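Local coordinates for organic hydroperoxide resistance protein (Elizabethkingia anophelis NUHP1, PDB 6D9N) that probably reduces organic hydroperoxides with a reactive pair of cysteines, protecting the cell against peroxide stress, at the interface of chains A and B. Numbering follows the deposited sequence. Chains: chain A/B, Organic hydroperoxide resistance protein.

Contact 1: the interface of chains A and B. Residues chain A 57-58, 60-61, 131; chain B 54, 57-58, 131.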
loop_
_atom_site.group_PDB
_atom_site.type_symbol
_atom_site.label_atom_id
_atom_site.label_comp_id
_atom_site.label_asym_id
_atom_site.label_seq_id
_atom_site.Cartn_x
_atom_site.Cartn_y
_atom_site.Cartn_z
ATOM N N LEU A 57 -2.659 -5.732 1.369
ATOM C CA LEU A 57 -2.804 -4.741 0.315
ATOM C C LEU A 57 -1.479 -4.044 0.036
ATOM O O LEU A 57 -1.171 -3.733 -1.124
ATOM C CB LEU A 57 -3.906 -3.737 0.681
ATOM C CG LEU A 57 -5.311 -4.342 0.568
ATOM C CD1 LEU A 57 -6.329 -3.524 1.413
ATOM C CD2 LEU A 57 -5.773 -4.490 -0.869
ATOM N N PHE A 58 -0.674 -3.794 1.078
ATOM C CA PHE A 58 0.618 -3.163 0.868
ATOM C C PHE A 58 1.558 -4.113 0.122
ATOM O O PHE A 58 2.297 -3.691 -0.779
ATOM C CB PHE A 58 1.225 -2.709 2.202
ATOM C CG PHE A 58 2.389 -1.805 2.046
ATOM C CD1 PHE A 58 2.203 -0.488 1.645
ATOM C CD2 PHE A 58 3.677 -2.238 2.252
ATOM C CE1 PHE A 58 3.316 0.361 1.457
ATOM C CE2 PHE A 58 4.754 -1.394 2.109
ATOM C CZ PHE A 58 4.588 -0.101 1.716
ATOM N N ALA A 60 0.699 -6.538 -1.974
ATOM C CA ALA A 60 0.203 -6.619 -3.347
ATOM C C ALA A 60 0.570 -5.354 -4.102
ATOM O O ALA A 60 1.070 -5.417 -5.234
ATOM C CB ALA A 60 -1.315 -6.811 -3.310
ATOM N N GLY A 61 0.323 -4.193 -3.488
ATOM C CA GLY A 61 0.619 -2.948 -4.174
ATOM C C GLY A 61 2.105 -2.724 -4.415
ATOM O O GLY A 61 2.500 -2.248 -5.481
ATOM N N TYR A 131 6.100 3.507 -4.461
ATOM C CA TYR A 131 6.100 2.954 -3.112
ATOM C C TYR A 131 7.481 3.064 -2.490
ATOM O O TYR A 131 7.613 3.332 -1.290
ATOM C CB TYR A 131 5.638 1.499 -3.078
ATOM C CG TYR A 131 4.162 1.219 -3.150
ATOM C CD1 TYR A 131 3.572 0.349 -2.222
ATOM C CD2 TYR A 131 3.351 1.693 -4.217
ATOM C CE1 TYR A 131 2.227 0.004 -2.332
ATOM C CE2 TYR A 131 1.983 1.373 -4.293
ATOM C CZ TYR A 131 1.440 0.509 -3.355
ATOM O OH TYR A 131 0.123 0.118 -3.434
ATOM N N PRO B 54 -1.522 -0.291 -8.824
ATOM C CA PRO B 54 -0.914 -0.136 -7.492
ATOM C C PRO B 54 -1.339 1.122 -6.758
ATOM O O PRO B 54 -1.333 1.142 -5.517
ATOM C CB PRO B 54 0.582 -0.231 -7.760
ATOM C CG PRO B 54 0.667 -0.902 -9.157
ATOM C CD PRO B 54 -0.501 -0.398 -9.896
ATOM N N LEU B 57 -4.503 0.137 -5.077
ATOM C CA LEU B 57 -4.198 -0.717 -3.932
ATOM C C LEU B 57 -3.691 0.112 -2.759
ATOM O O LEU B 57 -3.981 -0.207 -1.598
ATOM C CB LEU B 57 -3.182 -1.795 -4.335
ATOM C CG LEU B 57 -3.749 -2.898 -5.218
ATOM C CD1 LEU B 57 -2.613 -3.677 -5.912
ATOM C CD2 LEU B 57 -4.646 -3.823 -4.434
ATOM N N PHE B 58 -2.925 1.167 -3.036
ATOM C CA PHE B 58 -2.465 2.039 -1.966
ATOM C C PHE B 58 -3.611 2.801 -1.317
ATOM O O PHE B 58 -3.660 2.925 -0.081
ATOM C CB PHE B 58 -1.397 3.014 -2.492
ATOM C CG PHE B 58 -0.585 3.639 -1.377
ATOM C CD1 PHE B 58 0.327 2.884 -0.644
ATOM C CD2 PHE B 58 -0.712 4.976 -1.067
ATOM C CE1 PHE B 58 1.062 3.437 0.413
ATOM C CE2 PHE B 58 0.046 5.529 -0.018
ATOM C CZ PHE B 58 0.934 4.761 0.681
ATOM N N TYR B 131 0.740 2.766 7.643
ATOM C CA TYR B 131 0.942 3.485 6.388
ATOM C C TYR B 131 1.326 4.925 6.660
ATOM O O TYR B 131 2.146 5.507 5.921
ATOM C CB TYR B 131 -0.310 3.489 5.535
ATOM C CG TYR B 131 -0.631 2.239 4.715
ATOM C CD1 TYR B 131 -0.913 2.349 3.369
ATOM C CD2 TYR B 131 -0.706 0.978 5.295
ATOM C CE1 TYR B 131 -1.262 1.229 2.590
ATOM C CE2 TYR B 131 -1.054 -0.147 4.563
ATOM C CZ TYR B 131 -1.365 -0.014 3.208
ATOM O OH TYR B 131 -1.751 -1.107 2.450
#
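B:Phe58 and A:Tyr131 meet edge to face at the core of an OsmC/Ohr-type dimer, where the long helices 54-77 of the two subunits pack near the two-fold axis. The phenyl of B:Phe58 has CG anti to the backbone N (chi1 -162°), which stands its CD1 edge over the phenol face of A:Tyr131, 3.8 Å from CZ; the planes are turned 68° apart. The backbone oxygen of A:Gly61 lies over the opposite face, toward the rim, so the phenol sits between its own chain and the partner. Its hydroxyl reaches to the first turn of the partner helix: OH donates to the carbonyl O of B:Pro54 at 2.7 Å, approaching 22° from the carbonyl plane, and also lies 3.2 Å from the backbone N of B:Phe58. The symmetry mate of the ring contact pairs A:Phe58 with B:Tyr131, whose OH is 3.4 Å from CB of A:Phe58. The two phenylalanine side chains run side by side in the same direction and touch at their rims, CE1 of A:Phe58 to CE1 of B:Phe58 at 4.0 Å. B:Leu57 uses both branches. CD1 rests on the bare CA of A:Gly61 at 3.7 Å, a close fit where the opposing helix carries no side chain, while CD2 meets CD2 of A:Leu57 at 3.8 Å in an oblique crossing of the two leucines.

Contact 2: the interface of chains A and B. Residues chain A 91-92, 100-102; chain B 9, 129-130, 133.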
loop_
_atom_site.group_PDB
_atom_site.type_symbol
_atom_site.label_atom_id
_atom_site.label_comp_id
_atom_site.label_asym_id
_atom_site.label_seq_id
_atom_site.Cartn_x
_atom_site.Cartn_y
_atom_site.Cartn_z
ATOM N N GLY A 91 5.919 -7.327 6.935
ATOM C CA GLY A 91 5.699 -7.582 8.355
ATOM C C GLY A 91 5.229 -6.320 9.057
ATOM O O GLY A 91 5.529 -5.204 8.627
ATOM N N ILE A 92 4.518 -6.506 10.167
ATOM C CA ILE A 92 4.063 -5.422 11.037
ATOM C C ILE A 92 4.502 -5.716 12.465
ATOM O O ILE A 92 4.483 -6.874 12.899
ATOM C CB ILE A 92 2.526 -5.231 10.949
ATOM C CG1 ILE A 92 2.078 -4.076 11.843
ATOM C CG2 ILE A 92 1.779 -6.529 11.289
ATOM C CD1 ILE A 92 0.604 -3.768 11.823
ATOM N N PHE A 100 2.356 1.280 15.164
ATOM C CA PHE A 100 2.821 0.099 14.449
ATOM C C PHE A 100 3.515 0.498 13.163
ATOM O O PHE A 100 3.195 1.528 12.562
ATOM C CB PHE A 100 1.650 -0.873 14.180
ATOM C CG PHE A 100 1.028 -1.350 15.454
ATOM C CD1 PHE A 100 -0.026 -0.661 16.031
ATOM C CD2 PHE A 100 1.557 -2.442 16.127
ATOM C CE1 PHE A 100 -0.557 -1.048 17.246
ATOM C CE2 PHE A 100 1.021 -2.849 17.345
ATOM C CZ PHE A 100 -0.028 -2.144 17.907
ATOM N N GLY A 101 4.506 -0.310 12.774
ATOM C CA GLY A 101 5.290 -0.034 11.585
ATOM C C GLY A 101 5.453 -1.283 10.743
ATOM O O GLY A 101 5.307 -2.416 11.208
ATOM N N LEU A 102 5.777 -1.048 9.462
ATOM C CA LEU A 102 6.029 -2.107 8.493
ATOM C C LEU A 102 7.511 -2.363 8.290
ATOM O O LEU A 102 8.370 -1.536 8.607
ATOM C CB LEU A 102 5.400 -1.738 7.132
ATOM C CG LEU A 102 3.894 -1.439 7.195
ATOM C CD1 LEU A 102 3.386 -1.137 5.791
ATOM C CD2 LEU A 102 3.115 -2.589 7.862
ATOM N N MET B 9 12.150 -4.522 15.368
ATOM C CA MET B 9 10.911 -4.675 16.118
ATOM C C MET B 9 10.568 -6.157 16.206
ATOM O O MET B 9 11.127 -6.986 15.489
ATOM C CB MET B 9 9.748 -3.874 15.507
ATOM C CG MET B 9 9.413 -4.275 14.120
ATOM S SD MET B 9 8.151 -3.267 13.270
ATOM C CE MET B 9 8.120 -4.387 11.893
ATOM N N CYS B 129 -1.407 3.965 12.703
ATOM C CA CYS B 129 -1.468 3.410 11.349
ATOM C C CYS B 129 -0.078 3.198 10.737
ATOM O O CYS B 129 0.653 4.183 10.509
ATOM C CB CYS B 129 -2.271 4.406 10.509
ATOM S SG CYS B 129 -2.378 4.093 8.762
ATOM N N PRO B 130 0.288 1.970 10.372
ATOM C CA PRO B 130 1.604 1.796 9.730
ATOM C C PRO B 130 1.790 2.536 8.426
ATOM O O PRO B 130 2.933 2.910 8.133
ATOM C CB PRO B 130 1.712 0.275 9.532
ATOM C CG PRO B 130 0.960 -0.245 10.698
ATOM C CD PRO B 130 -0.221 0.709 10.889
ATOM N N ASN B 133 2.992 5.940 9.420
ATOM C CA ASN B 133 4.384 5.904 9.846
ATOM C C ASN B 133 5.329 5.652 8.683
ATOM O O ASN B 133 6.433 6.196 8.671
ATOM C CB ASN B 133 4.547 4.854 10.945
ATOM C CG ASN B 133 3.845 5.285 12.220
ATOM O OD1 ASN B 133 4.025 6.418 12.664
ATOM N ND2 ASN B 133 3.050 4.403 12.814
HETATM O O HOH W 1 5.471 1.753 8.839
#
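B:Pro130 sets its pyrrolidine ring against A:Phe100, A:Leu102 and A:Ile92, on strands 100-109 and 85-94 of the partner. Around the ring, CB meets CD2 of A:Leu102 at 3.6 Å, the leucine crossing it at about a right angle. CG, the tip, touches CB of A:Phe100 at 3.6 Å. It also meets CD1 of A:Ile92 at 3.7 Å, a methyl carried there by a fully extended chain with CG1 anti to the backbone N (chi1 -179°). CD, closing the ring, stays near CB of A:Phe100. The ring also sits against the carbonyl O of A:Phe100, 3.4 Å from CG of B:Pro130. The proline opens helix 130-135 directly after B:Cys129, which pairs with B:Cys65 in a disulfide seen for this protein; the contact may steady the backbone beside a redox cysteine. One turn on, the amide ND2 of B:Asn133 donates to that same O of A:Phe100 at 2.9 Å. The bond is bent, 149° at the hydrogen, and the donor stands tilted from the carbonyl plane. B:Met9 also nears A:Gly101, but it is poorly ordered. A water links the two backbones: it lies 2.9 Å from N of A:Leu102 and 2.9 Å from the carbonyl O of B:Pro130.

Contact 3: the interface of chains A and B. Residues chain A 15-18, 27; chain B 59-60, 63, 88.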
loop_
_atom_site.group_PDB
_atom_site.type_symbol
_atom_site.label_atom_id
_atom_site.label_comp_id
_atom_site.label_asym_id
_atom_site.label_seq_id
_atom_site.Cartn_x
_atom_site.Cartn_y
_atom_site.Cartn_z
ATOM N N ILE A 15 -6.847 8.272 -7.771
ATOM C CA ILE A 15 -7.843 7.229 -7.523
ATOM C C ILE A 15 -8.157 7.234 -6.030
ATOM O O ILE A 15 -7.250 7.379 -5.201
ATOM C CB ILE A 15 -7.332 5.851 -8.003
ATOM C CG1 ILE A 15 -8.387 4.732 -7.895
ATOM C CG2 ILE A 15 -5.995 5.503 -7.345
ATOM C CD1 ILE A 15 -9.687 4.952 -8.620
ATOM N N GLY A 16 -9.436 7.036 -5.687
ATOM C CA GLY A 16 -9.849 6.997 -4.299
ATOM C C GLY A 16 -10.381 5.646 -3.871
ATOM O O GLY A 16 -10.804 4.818 -4.682
ATOM N N ALA A 17 -10.414 5.437 -2.561
ATOM C CA ALA A 17 -11.090 4.290 -1.973
ATOM C C ALA A 17 -11.673 4.694 -0.619
ATOM O O ALA A 17 -11.227 5.666 0.004
ATOM C CB ALA A 17 -10.139 3.100 -1.774
ATOM N N THR A 18 -12.695 3.942 -0.187
ATOM C CA THR A 18 -13.400 4.204 1.064
ATOM C C THR A 18 -13.418 2.923 1.885
ATOM O O THR A 18 -13.771 1.859 1.374
ATOM C CB THR A 18 -14.846 4.631 0.756
ATOM O OG1 THR A 18 -14.804 5.847 0.007
ATOM C CG2 THR A 18 -15.653 4.841 2.071
ATOM N N VAL A 27 -13.921 -2.383 2.060
ATOM C CA VAL A 27 -13.194 -1.376 1.296
ATOM C C VAL A 27 -13.688 -1.389 -0.138
ATOM O O VAL A 27 -13.903 -2.468 -0.706
ATOM C CB VAL A 27 -11.695 -1.705 1.284
ATOM C CG1 VAL A 27 -10.943 -0.644 0.497
ATOM C CG2 VAL A 27 -11.166 -1.797 2.688
ATOM N N ALA B 59 -4.541 3.306 -2.121
ATOM C CA ALA B 59 -5.720 3.985 -1.576
ATOM C C ALA B 59 -6.552 3.025 -0.737
ATOM O O ALA B 59 -7.013 3.375 0.364
ATOM C CB ALA B 59 -6.566 4.540 -2.715
ATOM N N ALA B 60 -6.773 1.802 -1.239
ATOM C CA ALA B 60 -7.546 0.808 -0.507
ATOM C C ALA B 60 -6.850 0.433 0.800
ATOM O O ALA B 60 -7.476 0.399 1.881
ATOM C CB ALA B 60 -7.760 -0.411 -1.394
ATOM N N SER B 63 -6.774 3.587 3.341
ATOM C CA SER B 63 -8.081 3.817 3.952
ATOM C C SER B 63 -8.403 2.736 4.975
ATOM O O SER B 63 -8.861 3.060 6.073
ATOM C CB SER B 63 -9.173 3.943 2.895
ATOM O OG SER B 63 -9.392 2.740 2.201
ATOM N N ALA B 88 -9.399 7.634 1.214
ATOM C CA ALA B 88 -8.032 7.971 0.806
ATOM C C ALA B 88 -8.037 8.210 -0.688
ATOM O O ALA B 88 -8.514 7.352 -1.438
ATOM C CB ALA B 88 -7.050 6.851 1.117
#
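A:Ala17 and B:Ala88 join strand 11-20 of one subunit to strand 85-94 of the other in an antiparallel bridge, so that beta structure runs across the subunit boundary of this OsmC/Ohr-family dimer. Two backbone hydrogen bonds make the bridge: N of A:Ala17 donates to the carbonyl O of B:Ala88 at 2.9 Å, and N of B:Ala88 returns the bond to the carbonyl O of A:Ala17, also at 2.9 Å. Together they engage the N-H and C=O of each alanine.

The apolar contacts lie where the strand passes over helix 54-77 of the partner. The methyl CB of A:Ala17 points onto the helix backbone, 3.6 Å from N and 3.7 Å from CA of B:Ala60, and it also nears CB of B:Ala59. From the neighbouring strand 25-29, the CG1 branch of A:Val27 meets CB of B:Ala60 tip to tip at 3.7 Å. The small side chains of B:Ala59 and B:Ala60 may let strand and helix come this close.

The hydroxyl of B:Ser63 turns back on its own helix, with OG between its backbone N and carbonyl carbon (chi1 67°). OG can donate to the carbonyl O of B:Ala59 at 3.1 Å or to that of B:Ala60 at 3.0 Å, sharing or alternating its hydrogen; it meets the latter from above the carbonyl plane. It thus lies beside A:Ala17 while bonded to its own helix.

By the centres of their C-alpha atoms, contact 1 lies about 14 Å from contact 2 and 11 Å from contact 3, while contacts 2 and 3 are about 19 Å apart. Contacts 1 and 3 share helix 54-77, with A:Ala60 in one and B:Ala60 in the other; contacts 1 and 2 share helix 130-135; contacts 2 and 3 use strand 85-94 of opposite chains. In both chains these helices lie by the redox cysteines: B:Cys65 is on the first, and B:Cys129 immediately precedes the second. Each contact recurs with chains exchanged, giving one intertwined interface that, as in other Ohr proteins, likely builds the active sites from both subunits.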